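Local coordinates for dihydrodipicolinate synthase (PDB 3E96), which probably catalyses the condensation that forms 4-hydroxy-tetrahydrodipicolinate, the committed step toward lysine, at residues Ile170-Leu173 / Pro174-Ala177; Asn232-Asn235 / Asp236-Trp239; Asp31-His34 / Tyr35-Val39. All blocks are in the same frame, centred on the assembly; numbering follows the deposited sequence.

Contact 1: residues Ile170-Leu173 / Pro174-Ala177; sequences INDL and PRFA
Asp172 and Arg175 meet because the aspartate holds CG opposite its backbone N (chi1 -173°), which carries the carboxylate forward over the first turn of helix 173-180 and against CG and CD of the arginine. The motif is a helix N-cap, placed where the loop after barrel strand 163-168 enters its helix. Asp172 OD1 accepts from Arg175 N at 3.1 Å, and the N-H reaches that oxygen from above the carboxylate plane, 52° out of it. The main chain of the same residue joins in: Asp172 O takes the hydrogen bond of Phe176 N at 3.0 Å. Ala177 N then donates to Leu173 O at 2.8 Å. Pro174, at the second helical position, has no N-H to offer; its CD sits 3.2 Å from Asp172 OD1.

The two side chains cross at about a right angle, and it is the aliphatic part of the arginine that touches, Arg175 CD lying 3.3 Å from Asp172 OD2. The charged ends make no direct salt bridge. Instead a bend at chi3 (71°) turns the guanidinium on to Asp151, with which NE forms a salt bridge, and to the carbonyl oxygens of Pro147 and Ile149, three attachments that fix its rotation and tie the start of this helix to the preceding barrel loop. Ile170 CD1 rests over one face of the guanidinium, toward its rim. Phe176 turns its ring away toward Tyr168 and Phe203, into the layer between barrel and helices. A water bridges the two charged groups, donating to Asp172 OD2 at 2.7 Å and accepting from Arg175 NH1 at 3.2 Å.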
loop_
_atom_site.group_PDB
_atom_site.type_symbol
_atom_site.label_atom_id
_atom_site.label_comp_id
_atom_site.label_asym_id
_atom_site.label_seq_id
_atom_site.Cartn_x
_atom_site.Cartn_y
_atom_site.Cartn_z
ATOM N N ILE B 170 -9.255 -1.958 -13.160
ATOM C CA ILE B 170 -9.159 -0.592 -13.651
ATOM C C ILE B 170 -10.484 -0.418 -14.381
ATOM O O ILE B 170 -10.755 -1.117 -15.359
ATOM C CB ILE B 170 -7.994 -0.423 -14.645
ATOM C CG1 ILE B 170 -6.673 -0.775 -13.954
ATOM C CG2 ILE B 170 -7.958 1.010 -15.168
ATOM C CD1 ILE B 170 -5.460 -0.717 -14.868
ATOM N N ASN B 171 -11.321 0.495 -13.898
ATOM C CA ASN B 171 -12.627 0.697 -14.513
ATOM C C ASN B 171 -12.575 1.549 -15.765
ATOM O O ASN B 171 -13.216 2.593 -15.865
ATOM C CB ASN B 171 -13.603 1.282 -13.488
ATOM C CG ASN B 171 -13.913 0.299 -12.371
ATOM O OD1 ASN B 171 -14.043 -0.907 -12.616
ATOM N ND2 ASN B 171 -14.037 0.801 -11.145
ATOM N N ASP B 172 -11.801 1.063 -16.726
ATOM C CA ASP B 172 -11.623 1.721 -18.008
ATOM C C ASP B 172 -12.052 0.656 -19.010
ATOM O O ASP B 172 -11.265 -0.225 -19.359
ATOM C CB ASP B 172 -10.145 2.071 -18.193
ATOM C CG ASP B 172 -9.893 2.902 -19.431
ATOM O OD1 ASP B 172 -10.522 2.622 -20.468
ATOM O OD2 ASP B 172 -9.057 3.825 -19.368
ATOM N N LEU B 173 -13.308 0.717 -19.450
ATOM C CA LEU B 173 -13.832 -0.287 -20.370
ATOM C C LEU B 173 -13.080 -0.426 -21.695
ATOM O O LEU B 173 -12.818 -1.546 -22.135
ATOM C CB LEU B 173 -15.332 -0.056 -20.606
ATOM C CG LEU B 173 -16.260 -0.518 -19.467
ATOM C CD1 LEU B 173 -16.154 -2.023 -19.286
ATOM C CD2 LEU B 173 -15.901 0.181 -18.173
ATOM N N PRO B 174 -12.736 0.692 -22.360
ATOM C CA PRO B 174 -12.004 0.532 -23.624
ATOM C C PRO B 174 -10.682 -0.195 -23.392
ATOM O O PRO B 174 -10.284 -1.039 -24.193
ATOM C CB PRO B 174 -11.805 1.974 -24.096
ATOM C CG PRO B 174 -13.054 2.645 -23.594
ATOM C CD PRO B 174 -13.155 2.095 -22.175
ATOM N N ARG B 175 -9.999 0.127 -22.292
ATOM C CA ARG B 175 -8.736 -0.540 -21.981
ATOM C C ARG B 175 -8.954 -2.027 -21.754
ATOM O O ARG B 175 -8.223 -2.863 -22.288
ATOM C CB ARG B 175 -8.088 0.045 -20.723
ATOM C CG ARG B 175 -7.245 1.277 -20.953
ATOM C CD ARG B 175 -6.560 1.713 -19.657
ATOM N NE ARG B 175 -5.488 0.808 -19.232
ATOM C CZ ARG B 175 -4.590 1.118 -18.298
ATOM N NH1 ARG B 175 -4.646 2.301 -17.695
ATOM N NH2 ARG B 175 -3.617 0.272 -17.987
ATOM N N PHE B 176 -9.958 -2.357 -20.946
ATOM C CA PHE B 176 -10.251 -3.750 -20.650
ATOM C C PHE B 176 -10.618 -4.525 -21.915
ATOM O O PHE B 176 -10.084 -5.606 -22.165
ATOM C CB PHE B 176 -11.386 -3.854 -19.620
ATOM C CG PHE B 176 -11.816 -5.268 -19.339
ATOM C CD1 PHE B 176 -10.937 -6.173 -18.752
ATOM C CD2 PHE B 176 -13.074 -5.712 -19.727
ATOM C CE1 PHE B 176 -11.307 -7.504 -18.563
ATOM C CE2 PHE B 176 -13.454 -7.037 -19.544
ATOM C CZ PHE B 176 -12.568 -7.937 -18.962
ATOM N N ALA B 177 -11.515 -3.969 -22.724
ATOM C CA ALA B 177 -11.930 -4.646 -23.952
ATOM C C ALA B 177 -10.748 -4.918 -24.882
ATOM O O ALA B 177 -10.690 -5.964 -25.538
ATOM C CB ALA B 177 -12.987 -3.820 -24.679
HETATM O O HOH W 1 -7.221 4.094 -17.355
#

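Contact 2: residues Asn232-Asn235 / Asp236-Trp239; sequences NNDN and DAVW
The carboxylate of Asp234 and the indole of Trp239 are the flat groups here, and within this stretch each meets the opposite segment's backbone or methyl. Above the carboxylate plane, 65° out of it, Ala237 N-H comes in to Asp234 OD1 at 3.3 Å; the Ala237 methyl packs against the same group, its CB 3.4 Å from Asp234 CG. The indole is approached obliquely by Asn235 O, which lies 3.0 Å from Trp239 CD1. This is an N-cap at the start of helix 235-252, set directly behind a Schellman motif that ends helix 220-231, where Asn233 takes up positive phi. Helices 220-231 and 235-252 are thus joined by a very short link, and Asp234 is the N-cap of the second.

Its chi1 of -173° swings CG away from its own backbone N and forward over the new helix, within range of the Ala237 amide. The backbone carbonyl of Asp234 meanwhile accepts from Val238 N at 3.0 Å, and a branch of the valine, CG2, lies against that same oxygen. Next in line, Asn235 O receives Trp239 N, an almost straight bond at 175°, so this carbonyl meets both the amide and the ring carbon of one residue.

Most of these groups lie at the surface. Val238 is the exception: it is buried and, with Ala237, leans on Ala229 of helix 220-231, packing the two helices together. Trp239 extends elsewhere, edge-to-face with Trp242 and against Phe202. The first-turn amide of Asp236 is served through solvent: a water accepts from Asp236 N at 3.2 Å and donates to Asp234 OD1 at 2.9 Å.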
loop_
_atom_site.group_PDB
_atom_site.type_symbol
_atom_site.label_atom_id
_atom_site.label_comp_id
_atom_site.label_asym_id
_atom_site.label_seq_id
_atom_site.Cartn_x
_atom_site.Cartn_y
_atom_site.Cartn_z
ATOM N N ASN B 232 -27.181 -15.997 -18.902
ATOM C CA ASN B 232 -28.337 -16.282 -19.749
ATOM C C ASN B 232 -28.606 -15.167 -20.748
ATOM O O ASN B 232 -29.531 -15.261 -21.556
ATOM C CB ASN B 232 -29.594 -16.487 -18.902
ATOM C CG ASN B 232 -29.493 -17.688 -17.990
ATOM O OD1 ASN B 232 -28.892 -18.700 -18.346
ATOM N ND2 ASN B 232 -30.097 -17.589 -16.813
ATOM N N ASN B 233 -27.803 -14.111 -20.690
ATOM C CA ASN B 233 -27.981 -12.976 -21.585
ATOM C C ASN B 233 -29.375 -12.384 -21.420
ATOM O O ASN B 233 -29.982 -11.909 -22.381
ATOM C CB ASN B 233 -27.758 -13.400 -23.036
ATOM C CG ASN B 233 -26.325 -13.809 -23.302
ATOM O OD1 ASN B 233 -25.402 -13.011 -23.136
ATOM N ND2 ASN B 233 -26.128 -15.055 -23.713
ATOM N N ASP B 234 -29.880 -12.427 -20.192
ATOM C CA ASP B 234 -31.192 -11.874 -19.879
ATOM C C ASP B 234 -30.959 -10.419 -19.472
ATOM O O ASP B 234 -30.882 -10.099 -18.283
ATOM C CB ASP B 234 -31.820 -12.642 -18.717
ATOM C CG ASP B 234 -33.254 -12.236 -18.455
ATOM O OD1 ASP B 234 -33.658 -11.126 -18.868
ATOM O OD2 ASP B 234 -33.979 -13.027 -17.818
ATOM N N ASN B 235 -30.838 -9.547 -20.469
ATOM C CA ASN B 235 -30.580 -8.127 -20.241
ATOM C C ASN B 235 -31.513 -7.420 -19.266
ATOM O O ASN B 235 -31.056 -6.682 -18.394
ATOM C CB ASN B 235 -30.580 -7.385 -21.579
ATOM C CG ASN B 235 -29.388 -7.746 -22.442
ATOM O OD1 ASN B 235 -29.372 -7.474 -23.643
ATOM N ND2 ASN B 235 -28.373 -8.351 -21.830
ATOM N N ASP B 236 -32.818 -7.626 -19.404
ATOM C CA ASP B 236 -33.753 -6.970 -18.500
ATOM C C ASP B 236 -33.483 -7.353 -17.047
ATOM O O ASP B 236 -33.566 -6.511 -16.155
ATOM C CB ASP B 236 -35.199 -7.311 -18.870
ATOM C CG ASP B 236 -35.587 -6.799 -20.250
ATOM O OD1 ASP B 236 -34.917 -5.874 -20.758
ATOM O OD2 ASP B 236 -36.573 -7.316 -20.819
ATOM N N ALA B 237 -33.159 -8.623 -16.813
ATOM C CA ALA B 237 -32.872 -9.101 -15.461
ATOM C C ALA B 237 -31.561 -8.512 -14.944
ATOM O O ALA B 237 -31.464 -8.106 -13.786
ATOM C CB ALA B 237 -32.799 -10.626 -15.444
ATOM N N VAL B 238 -30.551 -8.473 -15.808
ATOM C CA VAL B 238 -29.251 -7.929 -15.429
ATOM C C VAL B 238 -29.387 -6.509 -14.897
ATOM O O VAL B 238 -28.916 -6.198 -13.804
ATOM C CB VAL B 238 -28.280 -7.913 -16.637
ATOM C CG1 VAL B 238 -27.035 -7.086 -16.308
ATOM C CG2 VAL B 238 -27.883 -9.335 -16.994
ATOM N N TRP B 239 -30.041 -5.649 -15.668
ATOM C CA TRP B 239 -30.208 -4.258 -15.267
ATOM C C TRP B 239 -31.066 -4.092 -14.025
ATOM O O TRP B 239 -30.835 -3.189 -13.221
ATOM C CB TRP B 239 -30.778 -3.445 -16.432
ATOM C CG TRP B 239 -29.832 -3.394 -17.592
ATOM C CD1 TRP B 239 -30.059 -3.847 -18.858
ATOM C CD2 TRP B 239 -28.485 -2.899 -17.576
ATOM N NE1 TRP B 239 -28.938 -3.668 -19.633
ATOM C CE2 TRP B 239 -27.957 -3.087 -18.872
ATOM C CE3 TRP B 239 -27.675 -2.314 -16.594
ATOM C CZ2 TRP B 239 -26.650 -2.714 -19.212
ATOM C CZ3 TRP B 239 -26.375 -1.942 -16.931
ATOM C CH2 TRP B 239 -25.878 -2.144 -18.230
HETATM O O HOH W 2 -34.264 -9.766 -21.338
#

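Contact 3: residues Asp31-His34 / Tyr35-Val39; sequences DWHH and YKETV
Trp32 and Tyr35 run side by side from helix 32-43, pointing the same way, yet their rings stand almost perpendicular, planes at 85°. The indole turns an edge toward the tyrosine face, an offset edge-to-face pair with centroids 5.6 Å apart and Trp32 CE3 3.8 Å from Tyr35 CD2. Farther along the helix, Val39 CG2 lies over one face of the same tyrosine ring. Both aromatics lean on helix 64-78: Tyr35 OH is hydrogen-bonded to Thr74 OG1, and Arg73 makes a cation-pi contact with Trp32.

Another side of the helix is polar. His33, with CG opposite its backbone N (chi1 179°), crosses Glu37 obliquely; Glu37 OE2 lies 3.1 Å from His33 NE2, but the angle is too poor for a hydrogen bond. His34 runs alongside the glutamate, its CD2 3.8 Å from Glu37 OE2. An alanine in place of Glu37 would probably leave both imidazoles without the carboxylate beside them and less restrained in their rotation.

Over one face of the His34 ring, Asp31 OD2 sits 3.3 Å above its centre, while Asp31 OD1 accepts from His34 N at 2.9 Å. That capping bond begins the helix: an aspartate N-cap, here opening the helix of the first beta-alpha-beta crossover of a TIM barrel.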
loop_
_atom_site.group_PDB
_atom_site.type_symbol
_atom_site.label_atom_id
_atom_site.label_comp_id
_atom_site.label_asym_id
_atom_site.label_seq_id
_atom_site.Cartn_x
_atom_site.Cartn_y
_atom_site.Cartn_z
ATOM N N ASP B 31 -12.223 -13.593 15.197
ATOM C CA ASP B 31 -13.172 -14.538 15.769
ATOM C C ASP B 31 -13.356 -15.589 14.687
ATOM O O ASP B 31 -14.105 -15.384 13.731
ATOM C CB ASP B 31 -14.516 -13.879 16.072
ATOM C CG ASP B 31 -15.463 -14.814 16.803
ATOM O OD1 ASP B 31 -15.563 -15.992 16.399
ATOM O OD2 ASP B 31 -16.110 -14.370 17.776
ATOM N N TRP B 32 -12.659 -16.709 14.838
ATOM C CA TRP B 32 -12.722 -17.775 13.854
ATOM C C TRP B 32 -14.087 -18.443 13.769
ATOM O O TRP B 32 -14.433 -19.015 12.736
ATOM C CB TRP B 32 -11.633 -18.807 14.139
ATOM C CG TRP B 32 -10.249 -18.252 13.973
ATOM C CD1 TRP B 32 -9.290 -18.138 14.939
ATOM C CD2 TRP B 32 -9.665 -17.742 12.765
ATOM N NE1 TRP B 32 -8.143 -17.590 14.408
ATOM C CE2 TRP B 32 -8.347 -17.336 13.076
ATOM C CE3 TRP B 32 -10.130 -17.586 11.451
ATOM C CZ2 TRP B 32 -7.483 -16.788 12.119
ATOM C CZ3 TRP B 32 -9.269 -17.039 10.497
ATOM C CH2 TRP B 32 -7.962 -16.648 10.840
ATOM N N HIS B 33 -14.859 -18.387 14.850
ATOM C CA HIS B 33 -16.189 -18.975 14.824
ATOM C C HIS B 33 -17.015 -18.150 13.845
ATOM O O HIS B 33 -17.744 -18.691 13.010
ATOM C CB HIS B 33 -16.836 -18.933 16.211
ATOM C CG HIS B 33 -18.216 -19.514 16.245
ATOM N ND1 HIS B 33 -18.482 -20.818 15.886
ATOM C CD2 HIS B 33 -19.407 -18.966 16.585
ATOM C CE1 HIS B 33 -19.778 -21.049 16.002
ATOM N NE2 HIS B 33 -20.362 -19.942 16.424
ATOM N N HIS B 34 -16.894 -16.830 13.946
ATOM C CA HIS B 34 -17.628 -15.950 13.047
ATOM C C HIS B 34 -17.108 -16.123 11.625
ATOM O O HIS B 34 -17.868 -16.024 10.663
ATOM C CB HIS B 34 -17.488 -14.494 13.498
ATOM C CG HIS B 34 -18.220 -14.187 14.769
ATOM N ND1 HIS B 34 -18.168 -12.953 15.380
ATOM C CD2 HIS B 34 -19.045 -14.948 15.528
ATOM C CE1 HIS B 34 -18.932 -12.965 16.459
ATOM N NE2 HIS B 34 -19.475 -14.163 16.572
ATOM N N TYR B 35 -15.814 -16.392 11.491
ATOM C CA TYR B 35 -15.234 -16.590 10.166
ATOM C C TYR B 35 -15.856 -17.829 9.527
ATOM O O TYR B 35 -16.214 -17.822 8.349
ATOM C CB TYR B 35 -13.713 -16.765 10.252
ATOM C CG TYR B 35 -13.054 -16.817 8.891
ATOM C CD1 TYR B 35 -13.089 -15.710 8.036
ATOM C CD2 TYR B 35 -12.433 -17.980 8.438
ATOM C CE1 TYR B 35 -12.526 -15.764 6.763
ATOM C CE2 TYR B 35 -11.867 -18.049 7.164
ATOM C CZ TYR B 35 -11.920 -16.935 6.331
ATOM O OH TYR B 35 -11.386 -16.999 5.067
ATOM N N LYS B 36 -15.990 -18.895 10.310
ATOM C CA LYS B 36 -16.584 -20.127 9.804
ATOM C C LYS B 36 -18.006 -19.863 9.321
ATOM O O LYS B 36 -18.426 -20.385 8.286
ATOM C CB LYS B 36 -16.593 -21.203 10.895
ATOM C CG LYS B 36 -17.349 -22.467 10.515
ATOM C CD LYS B 36 -17.181 -23.543 11.583
ATOM C CE LYS B 36 -18.363 -24.503 11.592
ATOM N NZ LYS B 36 -18.610 -25.115 10.265
ATOM N N GLU B 37 -18.745 -19.060 10.078
ATOM C CA GLU B 37 -20.118 -18.717 9.719
ATOM C C GLU B 37 -20.153 -17.988 8.381
ATOM O O GLU B 37 -21.058 -18.194 7.570
ATOM C CB GLU B 37 -20.742 -17.819 10.788
ATOM C CG GLU B 37 -21.145 -18.540 12.061
ATOM C CD GLU B 37 -21.543 -17.579 13.165
ATOM O OE1 GLU B 37 -22.164 -16.540 12.857
ATOM O OE2 GLU B 37 -21.242 -17.870 14.345
ATOM N N THR B 38 -19.166 -17.127 8.165
ATOM C CA THR B 38 -19.067 -16.353 6.933
ATOM C C THR B 38 -18.737 -17.274 5.763
ATOM O O THR B 38 -19.357 -17.198 4.701
ATOM C CB THR B 38 -17.975 -15.276 7.057
ATOM O OG1 THR B 38 -18.287 -14.416 8.159
ATOM C CG2 THR B 38 -17.893 -14.448 5.786
ATOM N N VAL B 39 -17.756 -18.143 5.962
ATOM C CA VAL B 39 -17.367 -19.092 4.930
ATOM C C VAL B 39 -18.573 -19.949 4.547
ATOM O O VAL B 39 -18.841 -20.156 3.363
ATOM C CB VAL B 39 -16.230 -20.008 5.421
ATOM C CG1 VAL B 39 -16.014 -21.149 4.430
ATOM C CG2 VAL B 39 -14.951 -19.199 5.586
#

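All three contacts are aspartate N-caps at helix starts in one chain, and none touches another. Contacts 1 and 3 lie on opposite sides of the chain's centre, their own centres 35 Å apart; contact 2 is 21 Å from contact 1 and 33 Å from contact 3, centre to centre. Phe202 links the first two, meeting Leu173 of contact 1 and Trp239 of contact 2. Contacts 1 and 3 each come within about 8 Å of a predicted site residue, side chain to side chain: Ile170 of contact 1 to Tyr143, the predicted proton donor/acceptor, and Thr38 of contact 3 to Thr56, the predicted pyruvate-binding residue. Contact 2 lies away from these sites.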